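Local coordinates for protein fatty Acyl-Adenylate Ligase (Escherichia coli, PDB 3PBK) that has the fold of the AMP-binding enzymes of the ANL clan and holds 5'-O-[(S)-(dodecanoyloxy)(hydroxy)phosphoryl]adenosine in a pocket, at residues 200-208 with 233-242; 336-345 with 413-424. All coordinates share one frame; numbering follows the deposited sequence.

Interaction 1 (200-208 with 233-242). With 1ZZ (5'-O-[(S)-(dodecanoyloxy)(hydroxy)phosphoryl]adenosine), chain C.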
loop_
_atom_site.group_PDB
_atom_site.type_symbol
_atom_site.label_atom_id
_atom_site.label_comp_id
_atom_site.label_asym_id
_atom_site.label_seq_id
_atom_site.Cartn_x
_atom_site.Cartn_y
_atom_site.Cartn_z
ATOM N N VAL A 200 -11.335 -8.895 -7.794
ATOM C CA VAL A 200 -10.223 -8.118 -8.328
ATOM C C VAL A 200 -10.633 -7.445 -9.641
ATOM O O VAL A 200 -10.123 -6.380 -9.988
ATOM C CB VAL A 200 -8.937 -8.961 -8.516
ATOM C CG1 VAL A 200 -9.017 -9.768 -9.789
ATOM C CG2 VAL A 200 -7.705 -8.067 -8.546
HETATM N N MSE A 201 -11.562 -8.058 -10.369
HETATM C CA MSE A 201 -12.029 -7.467 -11.615
HETATM C C MSE A 201 -12.956 -6.289 -11.353
HETATM O O MSE A 201 -12.857 -5.262 -12.019
HETATM C CB MSE A 201 -12.693 -8.504 -12.509
HETATM C CG MSE A 201 -11.704 -9.472 -13.133
HETATM SE SE MSE A 201 -10.075 -8.653 -13.919
HETATM C CE MSE A 201 -10.910 -7.405 -15.192
ATOM N N ALA A 202 -13.848 -6.436 -10.376
ATOM C CA ALA A 202 -14.744 -5.346 -9.987
ATOM C C ALA A 202 -13.939 -4.104 -9.665
ATOM O O ALA A 202 -14.308 -2.995 -10.072
ATOM C CB ALA A 202 -15.623 -5.736 -8.787
ATOM N N ASN A 203 -12.842 -4.302 -8.937
ATOM C CA ASN A 203 -12.019 -3.182 -8.538
ATOM C C ASN A 203 -11.220 -2.632 -9.707
ATOM O O ASN A 203 -11.183 -1.427 -9.916
ATOM C CB ASN A 203 -11.105 -3.527 -7.367
ATOM C CG ASN A 203 -10.746 -2.305 -6.536
ATOM O OD1 ASN A 203 -11.623 -1.633 -6.018
ATOM N ND2 ASN A 203 -9.460 -2.011 -6.417
ATOM N N LEU A 204 -10.592 -3.508 -10.477
ATOM C CA LEU A 204 -9.913 -3.070 -11.689
ATOM C C LEU A 204 -10.841 -2.230 -12.574
ATOM O O LEU A 204 -10.458 -1.179 -13.084
ATOM C CB LEU A 204 -9.395 -4.272 -12.463
ATOM C CG LEU A 204 -7.945 -4.678 -12.222
ATOM C CD1 LEU A 204 -7.440 -4.150 -10.894
ATOM C CD2 LEU A 204 -7.820 -6.176 -12.305
ATOM N N ARG A 205 -12.069 -2.698 -12.747
ATOM C CA ARG A 205 -13.079 -1.951 -13.477
ATOM C C ARG A 205 -13.315 -0.572 -12.834
ATOM O O ARG A 205 -13.288 0.452 -13.511
ATOM C CB ARG A 205 -14.359 -2.787 -13.553
ATOM C CG ARG A 205 -15.560 -2.072 -14.105
ATOM C CD ARG A 205 -15.401 -1.712 -15.561
ATOM N NE ARG A 205 -16.562 -0.969 -16.050
ATOM C CZ ARG A 205 -16.675 -0.493 -17.287
ATOM N NH1 ARG A 205 -15.695 -0.686 -18.159
ATOM N NH2 ARG A 205 -17.764 0.174 -17.657
ATOM N N ALA A 206 -13.516 -0.540 -11.520
ATOM C CA ALA A 206 -13.728 0.728 -10.812
ATOM C C ALA A 206 -12.573 1.707 -11.023
ATOM O O ALA A 206 -12.784 2.864 -11.393
ATOM C CB ALA A 206 -13.954 0.486 -9.320
ATOM N N ILE A 207 -11.353 1.229 -10.784
ATOM C CA ILE A 207 -10.153 2.046 -10.896
ATOM C C ILE A 207 -10.005 2.630 -12.278
ATOM O O ILE A 207 -9.961 3.849 -12.435
ATOM C CB ILE A 207 -8.895 1.241 -10.607
ATOM C CG1 ILE A 207 -8.831 0.880 -9.121
ATOM C CG2 ILE A 207 -7.669 2.032 -11.026
ATOM C CD1 ILE A 207 -7.967 -0.335 -8.823
ATOM N N SER A 208 -9.930 1.766 -13.284
ATOM C CA SER A 208 -9.712 2.220 -14.656
ATOM C C SER A 208 -10.848 3.090 -15.230
ATOM O O SER A 208 -10.609 4.089 -15.911
ATOM C CB SER A 208 -9.472 1.023 -15.572
ATOM O OG SER A 208 -10.656 0.253 -15.686
ATOM N N VAL A 233 -1.793 -4.548 -7.424
ATOM C CA VAL A 233 -3.100 -4.456 -8.069
ATOM C C VAL A 233 -3.194 -3.220 -8.940
ATOM O O VAL A 233 -3.793 -3.223 -10.022
ATOM C CB VAL A 233 -4.231 -4.380 -7.055
ATOM C CG1 VAL A 233 -5.572 -4.242 -7.781
ATOM C CG2 VAL A 233 -4.219 -5.595 -6.179
ATOM N N GLY A 234 -2.605 -2.148 -8.437
ATOM C CA GLY A 234 -2.547 -0.916 -9.181
ATOM C C GLY A 234 -1.552 -0.995 -10.319
ATOM O O GLY A 234 -1.797 -0.434 -11.372
ATOM N N PHE A 235 -0.430 -1.679 -10.146
ATOM C CA PHE A 235 0.568 -1.539 -11.185
ATOM C C PHE A 235 1.089 -2.765 -11.897
ATOM O O PHE A 235 1.882 -2.649 -12.824
ATOM C CB PHE A 235 1.668 -0.606 -10.742
ATOM C CG PHE A 235 1.238 0.818 -10.735
ATOM C CD1 PHE A 235 1.323 1.583 -11.886
ATOM C CD2 PHE A 235 0.693 1.384 -9.597
ATOM C CE1 PHE A 235 0.909 2.901 -11.893
ATOM C CE2 PHE A 235 0.274 2.707 -9.597
ATOM C CZ PHE A 235 0.384 3.467 -10.748
ATOM N N LEU A 236 0.613 -3.933 -11.500
ATOM C CA LEU A 236 0.788 -5.097 -12.346
ATOM C C LEU A 236 -0.535 -5.403 -13.060
ATOM O O LEU A 236 -0.593 -5.473 -14.293
ATOM C CB LEU A 236 1.271 -6.297 -11.537
ATOM C CG LEU A 236 1.910 -7.402 -12.375
ATOM C CD1 LEU A 236 2.500 -8.477 -11.503
ATOM C CD2 LEU A 236 0.870 -7.995 -13.275
ATOM N N LEU A 237 -1.599 -5.559 -12.278
ATOM C CA LEU A 237 -2.902 -5.957 -12.810
ATOM C C LEU A 237 -3.603 -4.889 -13.662
ATOM O O LEU A 237 -4.126 -5.204 -14.728
ATOM C CB LEU A 237 -3.813 -6.419 -11.676
ATOM C CG LEU A 237 -3.269 -7.597 -10.877
ATOM C CD1 LEU A 237 -4.256 -8.007 -9.832
ATOM C CD2 LEU A 237 -2.975 -8.748 -11.800
ATOM N N THR A 238 -3.609 -3.634 -13.212
ATOM C CA THR A 238 -4.324 -2.585 -13.946
ATOM C C THR A 238 -3.793 -2.259 -15.345
ATOM O O THR A 238 -4.586 -2.080 -16.270
ATOM C CB THR A 238 -4.456 -1.300 -13.138
ATOM O OG1 THR A 238 -4.984 -1.609 -11.843
ATOM C CG2 THR A 238 -5.395 -0.343 -13.845
ATOM N N PRO A 239 -2.461 -2.169 -15.515
ATOM C CA PRO A 239 -1.969 -2.041 -16.894
ATOM C C PRO A 239 -2.300 -3.283 -17.751
ATOM O O PRO A 239 -2.341 -3.202 -18.980
ATOM C CB PRO A 239 -0.455 -1.897 -16.718
ATOM C CG PRO A 239 -0.271 -1.473 -15.321
ATOM C CD PRO A 239 -1.368 -2.105 -14.537
ATOM N N VAL A 240 -2.546 -4.422 -17.117
ATOM C CA VAL A 240 -2.885 -5.617 -17.868
ATOM C C VAL A 240 -4.349 -5.624 -18.298
ATOM O O VAL A 240 -4.678 -6.041 -19.413
ATOM C CB VAL A 240 -2.572 -6.875 -17.064
ATOM C CG1 VAL A 240 -3.365 -8.043 -17.582
ATOM C CG2 VAL A 240 -1.079 -7.167 -17.122
ATOM N N ALA A 241 -5.226 -5.146 -17.421
ATOM C CA ALA A 241 -6.668 -5.176 -17.677
ATOM C C ALA A 241 -7.106 -3.998 -18.537
ATOM O O ALA A 241 -8.281 -3.834 -18.859
ATOM C CB ALA A 241 -7.422 -5.180 -16.366
ATOM N N THR A 242 -6.131 -3.191 -18.918
ATOM C CA THR A 242 -6.391 -1.931 -19.578
ATOM C C THR A 242 -5.544 -1.867 -20.847
ATOM O O THR A 242 -5.577 -0.891 -21.591
ATOM C CB THR A 242 -6.073 -0.771 -18.608
ATOM O OG1 THR A 242 -7.039 -0.758 -17.539
ATOM C CG2 THR A 242 -6.116 0.550 -19.317
HETATM P P 1ZZ C . -3.132 -1.518 2.165
HETATM C C1 1ZZ C . -3.252 2.697 -12.081
HETATM N N1 1ZZ C . -4.825 4.194 4.126
HETATM O O1 1ZZ C . -2.478 1.277 0.461
HETATM C C2 1ZZ C . -4.107 2.523 -10.855
HETATM N N2 1ZZ C . -5.043 5.185 2.155
HETATM O O2 1ZZ C . -3.350 -0.879 0.660
HETATM C C3 1ZZ C . -3.463 2.774 -9.494
HETATM N N3 1ZZ C . -5.213 6.318 5.492
HETATM O O3 1ZZ C . -4.134 -2.662 2.630
HETATM C C4 1ZZ C . -4.445 2.766 -8.307
HETATM N N4 1ZZ C . -5.586 8.217 4.215
HETATM O O4 1ZZ C . -1.871 -2.050 2.295
HETATM C C5 1ZZ C . -4.100 3.401 -6.956
HETATM N N5 1ZZ C . -5.607 8.054 1.784
HETATM O O5 1ZZ C . -3.317 -0.333 3.218
HETATM C C6 1ZZ C . -4.862 2.764 -5.822
HETATM O O6 1ZZ C . -4.155 2.046 4.403
HETATM C C7 1ZZ C . -5.317 3.578 -4.638
HETATM O O7 1ZZ C . -6.063 2.818 7.275
HETATM C C8 1ZZ C . -5.426 2.861 -3.310
HETATM O O8 1ZZ C . -7.304 0.852 5.614
HETATM C C9 1ZZ C . -4.673 3.403 -2.087
HETATM C C10 1ZZ C . -3.861 2.479 -1.214
HETATM C C11 1ZZ C . -4.164 1.088 -0.868
HETATM C C12 1ZZ C . -3.386 0.545 0.235
HETATM C C13 1ZZ C . -4.556 -0.307 3.879
HETATM C C14 1ZZ C . -4.813 0.847 4.856
HETATM C C15 1ZZ C . -6.183 1.497 5.123
HETATM C C16 1ZZ C . -5.770 2.668 5.910
HETATM C C17 1ZZ C . -4.582 3.160 5.157
HETATM C C18 1ZZ C . -4.810 3.994 2.809
HETATM C C19 1ZZ C . -5.221 6.151 3.147
HETATM C C20 1ZZ C . -5.087 5.589 4.323
HETATM C C21 1ZZ C . -5.460 7.648 5.384
HETATM C C22 1ZZ C . -5.460 7.449 3.048
#
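The carbonyl oxygen of L204 takes two donors from S208. S208 OG lies 3.0 Å from L204 O, and the backbone N of S208 reaches the same oxygen from the opposite face of the carbonyl plane. S208 also reaches across to T242, just beyond the other helix: S208 CB packs against T242 OG1 at 3.6 Å. The side chain of L204 is the central knob. It fits into a hole made by V233, L237, T238 and A241. L204 CD1 meets V233 CG1 at 3.6 Å, while L204 CD2 faces the CB atoms of L237 and A241. The V200 and L237 side chains cross at about a right angle, with V200 CG2 3.7 Å from L237 CD1. The contact joins helices 197-211 and 229-241 of the AMP-binding domain. The axes of segments 200-208 and 233-241 approach to 10.1 Å, with a crossing angle of -80°. Helix 229-241 has a wider pi-type turn at 233-237. There T238 OG1 sits beside its own backbone N (chi1 -51°) and turns back to V233 O. That bond is 2.7 Å long, lies in the carbonyl plane and uses a lone pair. The other branch, T238 CG2, then faces C1 of 1ZZ. I207 CG2, anti to the I207 backbone N, lies 3.6 Å from C2 of 1ZZ. The F235 ring lies with one face toward C1 of 1ZZ, which is offset toward the rim.

Interaction 2 (336-345 with 413-424). With 1ZZ (5'-O-[(S)-(dodecanoyloxy)(hydroxy)phosphoryl]adenosine), chain C.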
loop_
_atom_site.group_PDB
_atom_site.type_symbol
_atom_site.label_atom_id
_atom_site.label_comp_id
_atom_site.label_asym_id
_atom_site.label_seq_id
_atom_site.Cartn_x
_atom_site.Cartn_y
_atom_site.Cartn_z
ATOM N N TYR A 336 -7.986 6.665 -1.684
ATOM C CA TYR A 336 -8.062 5.826 -0.494
ATOM C C TYR A 336 -8.348 4.374 -0.853
ATOM O O TYR A 336 -9.057 4.095 -1.822
ATOM C CB TYR A 336 -9.175 6.337 0.398
ATOM C CG TYR A 336 -9.529 5.446 1.558
ATOM C CD1 TYR A 336 -8.581 5.093 2.507
ATOM C CD2 TYR A 336 -10.825 4.993 1.729
ATOM C CE1 TYR A 336 -8.907 4.302 3.580
ATOM C CE2 TYR A 336 -11.163 4.203 2.802
ATOM C CZ TYR A 336 -10.198 3.862 3.723
ATOM O OH TYR A 336 -10.535 3.073 4.784
ATOM N N GLY A 337 -7.804 3.444 -0.073
ATOM C CA GLY A 337 -8.024 2.028 -0.319
ATOM C C GLY A 337 -7.481 1.118 0.766
ATOM O O GLY A 337 -6.887 1.581 1.732
ATOM N N LEU A 338 -7.715 -0.181 0.614
ATOM C CA LEU A 338 -7.094 -1.190 1.466
ATOM C C LEU A 338 -7.141 -2.528 0.758
ATOM O O LEU A 338 -7.803 -2.662 -0.262
ATOM C CB LEU A 338 -7.761 -1.283 2.838
ATOM C CG LEU A 338 -9.244 -1.594 2.947
ATOM C CD1 LEU A 338 -9.621 -1.750 4.410
ATOM C CD2 LEU A 338 -10.083 -0.505 2.285
ATOM N N ALA A 339 -6.422 -3.512 1.287
ATOM C CA ALA A 339 -6.297 -4.800 0.618
ATOM C C ALA A 339 -7.626 -5.510 0.676
ATOM O O ALA A 339 -8.007 -6.205 -0.269
ATOM C CB ALA A 339 -5.218 -5.637 1.272
ATOM N N GLU A 340 -8.334 -5.303 1.784
ATOM C CA GLU A 340 -9.594 -5.978 2.049
ATOM C C GLU A 340 -10.679 -5.601 1.044
ATOM O O GLU A 340 -11.791 -6.105 1.107
ATOM C CB GLU A 340 -10.070 -5.697 3.478
ATOM C CG GLU A 340 -9.294 -6.434 4.582
ATOM C CD GLU A 340 -7.989 -5.752 4.976
ATOM O OE1 GLU A 340 -7.612 -4.750 4.326
ATOM O OE2 GLU A 340 -7.336 -6.225 5.935
ATOM N N ASN A 341 -10.349 -4.709 0.122
ATOM C CA ASN A 341 -11.234 -4.348 -0.976
ATOM C C ASN A 341 -10.459 -4.475 -2.285
ATOM O O ASN A 341 -10.714 -3.740 -3.236
ATOM C CB ASN A 341 -11.743 -2.913 -0.795
ATOM C CG ASN A 341 -12.909 -2.564 -1.731
ATOM O OD1 ASN A 341 -12.797 -1.681 -2.583
ATOM N ND2 ASN A 341 -14.036 -3.251 -1.560
ATOM N N ALA A 342 -9.513 -5.417 -2.316
ATOM C CA ALA A 342 -8.561 -5.563 -3.420
ATOM C C ALA A 342 -7.535 -4.421 -3.442
ATOM O O ALA A 342 -6.345 -4.644 -3.297
ATOM C CB ALA A 342 -9.281 -5.688 -4.765
ATOM N N LEU A 343 -8.006 -3.193 -3.608
ATOM C CA LEU A 343 -7.116 -2.048 -3.620
ATOM C C LEU A 343 -7.854 -0.732 -3.353
ATOM O O LEU A 343 -7.717 -0.146 -2.278
ATOM C CB LEU A 343 -6.414 -1.965 -4.964
ATOM C CG LEU A 343 -5.066 -1.253 -5.043
ATOM C CD1 LEU A 343 -4.999 -0.489 -6.349
ATOM C CD2 LEU A 343 -4.847 -0.328 -3.872
ATOM N N ALA A 344 -8.635 -0.278 -4.332
ATOM C CA ALA A 344 -9.173 1.082 -4.325
ATOM C C ALA A 344 -10.570 1.198 -3.723
ATOM O O ALA A 344 -11.393 0.297 -3.872
ATOM C CB ALA A 344 -9.158 1.652 -5.732
ATOM N N VAL A 345 -10.834 2.317 -3.052
ATOM C CA VAL A 345 -12.143 2.569 -2.456
ATOM C C VAL A 345 -12.699 3.925 -2.898
ATOM O O VAL A 345 -13.906 4.086 -3.068
ATOM C CB VAL A 345 -12.097 2.486 -0.911
ATOM C CG1 VAL A 345 -13.265 3.219 -0.302
ATOM C CG2 VAL A 345 -12.090 1.046 -0.452
ATOM N N ILE A 413 -15.040 3.832 9.080
ATOM C CA ILE A 413 -15.319 3.798 7.650
ATOM C C ILE A 413 -15.703 2.386 7.195
ATOM O O ILE A 413 -14.903 1.466 7.280
ATOM C CB ILE A 413 -14.086 4.232 6.869
ATOM C CG1 ILE A 413 -13.691 5.650 7.249
ATOM C CG2 ILE A 413 -14.347 4.148 5.398
ATOM C CD1 ILE A 413 -12.359 6.079 6.651
ATOM N N CYS A 414 -16.925 2.212 6.711
ATOM C CA CYS A 414 -17.386 0.900 6.271
ATOM C C CYS A 414 -17.636 0.875 4.772
ATOM O O CYS A 414 -18.216 1.801 4.209
ATOM C CB CYS A 414 -18.660 0.491 7.004
ATOM S SG CYS A 414 -18.480 0.359 8.786
ATOM N N ILE A 415 -17.201 -0.206 4.131
ATOM C CA ILE A 415 -17.275 -0.328 2.684
ATOM C C ILE A 415 -18.120 -1.527 2.277
ATOM O O ILE A 415 -18.364 -2.417 3.086
ATOM C CB ILE A 415 -15.874 -0.463 2.068
ATOM C CG1 ILE A 415 -15.098 -1.602 2.732
ATOM C CG2 ILE A 415 -15.111 0.836 2.211
ATOM C CD1 ILE A 415 -13.755 -1.893 2.080
ATOM N N SER A 416 -18.565 -1.535 1.022
ATOM C CA SER A 416 -19.364 -2.625 0.487
ATOM C C SER A 416 -19.433 -2.513 -1.020
ATOM O O SER A 416 -19.223 -1.437 -1.575
ATOM C CB SER A 416 -20.781 -2.574 1.042
ATOM O OG SER A 416 -21.515 -1.546 0.411
ATOM N N GLY A 417 -19.756 -3.624 -1.676
ATOM C CA GLY A 417 -19.781 -3.668 -3.127
ATOM C C GLY A 417 -18.886 -4.763 -3.661
ATOM O O GLY A 417 -18.197 -5.432 -2.904
ATOM N N PRO A 418 -18.867 -4.928 -4.983
ATOM C CA PRO A 418 -18.263 -6.062 -5.696
ATOM C C PRO A 418 -16.789 -6.290 -5.376
ATOM O O PRO A 418 -16.340 -7.441 -5.376
ATOM C CB PRO A 418 -18.396 -5.659 -7.158
ATOM C CG PRO A 418 -19.474 -4.656 -7.175
ATOM C CD PRO A 418 -19.342 -3.896 -5.908
ATOM N N SER A 419 -16.049 -5.214 -5.129
ATOM C CA SER A 419 -14.625 -5.311 -4.844
ATOM C C SER A 419 -14.338 -5.969 -3.503
ATOM O O SER A 419 -13.278 -6.543 -3.311
ATOM C CB SER A 419 -13.991 -3.926 -4.878
ATOM O OG SER A 419 -14.088 -3.366 -6.175
ATOM N N LEU A 420 -15.285 -5.887 -2.577
ATOM C CA LEU A 420 -15.088 -6.414 -1.232
ATOM C C LEU A 420 -14.555 -7.840 -1.268
ATOM O O LEU A 420 -14.992 -8.652 -2.089
ATOM C CB LEU A 420 -16.404 -6.397 -0.468
ATOM C CG LEU A 420 -16.351 -6.036 1.012
ATOM C CD1 LEU A 420 -17.470 -6.737 1.750
ATOM C CD2 LEU A 420 -15.023 -6.418 1.598
HETATM N N MSE A 421 -13.626 -8.145 -0.363
HETATM C CA MSE A 421 -13.038 -9.470 -0.277
HETATM C C MSE A 421 -14.082 -10.485 0.141
HETATM O O MSE A 421 -15.249 -10.147 0.348
HETATM C CB MSE A 421 -11.925 -9.478 0.748
HETATM C CG MSE A 421 -12.423 -9.277 2.157
HETATM SE SE MSE A 421 -11.028 -9.546 3.502
HETATM C CE MSE A 421 -12.094 -9.177 5.100
ATOM N N SER A 422 -13.658 -11.736 0.270
ATOM C CA SER A 422 -14.561 -12.796 0.682
ATOM C C SER A 422 -14.397 -13.026 2.169
ATOM O O SER A 422 -15.297 -13.539 2.842
ATOM C CB SER A 422 -14.268 -14.068 -0.098
ATOM O OG SER A 422 -14.355 -13.831 -1.498
ATOM N N GLY A 423 -13.237 -12.611 2.666
ATOM C CA GLY A 423 -12.864 -12.759 4.059
ATOM C C GLY A 423 -11.399 -13.134 4.150
ATOM O O GLY A 423 -10.713 -13.236 3.138
ATOM N N TYR A 424 -10.914 -13.337 5.367
ATOM C CA TYR A 424 -9.535 -13.759 5.574
ATOM C C TYR A 424 -9.442 -15.256 5.415
ATOM O O TYR A 424 -10.270 -15.992 5.939
ATOM C CB TYR A 424 -9.013 -13.337 6.956
ATOM C CG TYR A 424 -8.915 -11.842 7.134
ATOM C CD1 TYR A 424 -8.031 -11.090 6.372
ATOM C CD2 TYR A 424 -9.715 -11.180 8.055
ATOM C CE1 TYR A 424 -7.951 -9.718 6.527
ATOM C CE2 TYR A 424 -9.639 -9.809 8.218
ATOM C CZ TYR A 424 -8.759 -9.086 7.452
ATOM O OH TYR A 424 -8.692 -7.731 7.611
HETATM P P 1ZZ C . -3.132 -1.518 2.165
HETATM C C1 1ZZ C . -3.252 2.697 -12.081
HETATM N N1 1ZZ C . -4.825 4.194 4.126
HETATM O O1 1ZZ C . -2.478 1.277 0.461
HETATM C C2 1ZZ C . -4.107 2.523 -10.855
HETATM N N2 1ZZ C . -5.043 5.185 2.155
HETATM O O2 1ZZ C . -3.350 -0.879 0.660
HETATM C C3 1ZZ C . -3.463 2.774 -9.494
HETATM N N3 1ZZ C . -5.213 6.318 5.492
HETATM O O3 1ZZ C . -4.134 -2.662 2.630
HETATM C C4 1ZZ C . -4.445 2.766 -8.307
HETATM N N4 1ZZ C . -5.586 8.217 4.215
HETATM O O4 1ZZ C . -1.871 -2.050 2.295
HETATM C C5 1ZZ C . -4.100 3.401 -6.956
HETATM N N5 1ZZ C . -5.607 8.054 1.784
HETATM O O5 1ZZ C . -3.317 -0.333 3.218
HETATM C C6 1ZZ C . -4.862 2.764 -5.822
HETATM O O6 1ZZ C . -4.155 2.046 4.403
HETATM C C7 1ZZ C . -5.317 3.578 -4.638
HETATM O O7 1ZZ C . -6.063 2.818 7.275
HETATM C C8 1ZZ C . -5.426 2.861 -3.310
HETATM O O8 1ZZ C . -7.304 0.852 5.614
HETATM C C9 1ZZ C . -4.673 3.403 -2.087
HETATM C C10 1ZZ C . -3.861 2.479 -1.214
HETATM C C11 1ZZ C . -4.164 1.088 -0.868
HETATM C C12 1ZZ C . -3.386 0.545 0.235
HETATM C C13 1ZZ C . -4.556 -0.307 3.879
HETATM C C14 1ZZ C . -4.813 0.847 4.856
HETATM C C15 1ZZ C . -6.183 1.497 5.123
HETATM C C16 1ZZ C . -5.770 2.668 5.910
HETATM C C17 1ZZ C . -4.582 3.160 5.157
HETATM C C18 1ZZ C . -4.810 3.994 2.809
HETATM C C19 1ZZ C . -5.221 6.151 3.147
HETATM C C20 1ZZ C . -5.087 5.589 4.323
HETATM C C21 1ZZ C . -5.460 7.648 5.384
HETATM C C22 1ZZ C . -5.460 7.449 3.048
#
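E340 and Y424 are joined by a hydrogen bond of 2.6 Å from Y424 OH to E340 OE2. Residues 336-340 read YGLAE, a variant of a conserved core motif of the ANL enzymes, and 338-343 link two antiparallel strands. The tyrosine oxygen meets the carboxylate on its anti side, and the carboxylate stands almost square to the ring, 89° apart. The bend of E340 at chi2 (82°) carries the acid to it. At the ligand, A339 N donates to O3 of 1ZZ at 2.8 Å. The Y336 ring turns its edge to C19 of 1ZZ, and D444 OD2 holds Y336 OH. The E340 backbone is held too: M421 N donates to E340 O over 3.1 Å, from above the carbonyl plane. M421 runs alongside E340, its SE 3.7 Å from E340 CG, and its CE lies over one face of the Y424 ring. S184 OG also bonds to E340 OE2. Strand 411-416 adds apolar packing behind the 336-345 segment. I413 CG2 lies 4.1 Å from Y336 CE2. I415 CD1 packs on N341 CB at 3.7 Å, and I415 CG2 lies 3.9 Å from V345 CG1.

In the fold
Interactions 1 and 2 meet one ligand at different places, and their centres are 14 Å apart. Interaction 1 lines the far end of the dodecanoyl chain, where G234 O is 3.5 Å from C1 of 1ZZ. Interaction 2 serves the adenosine and phosphate part. L343 belongs to its loop and reaches the middle of the acyl chain, with L343 CD2 3.3 Å from C8 of 1ZZ. The two contacts also touch directly. A202 of helix 197-211 meets P418 in the turn after strand 411-416. The same helix packs N203 against N341, L343 and A344, and I207 against A344 of strand 344-347.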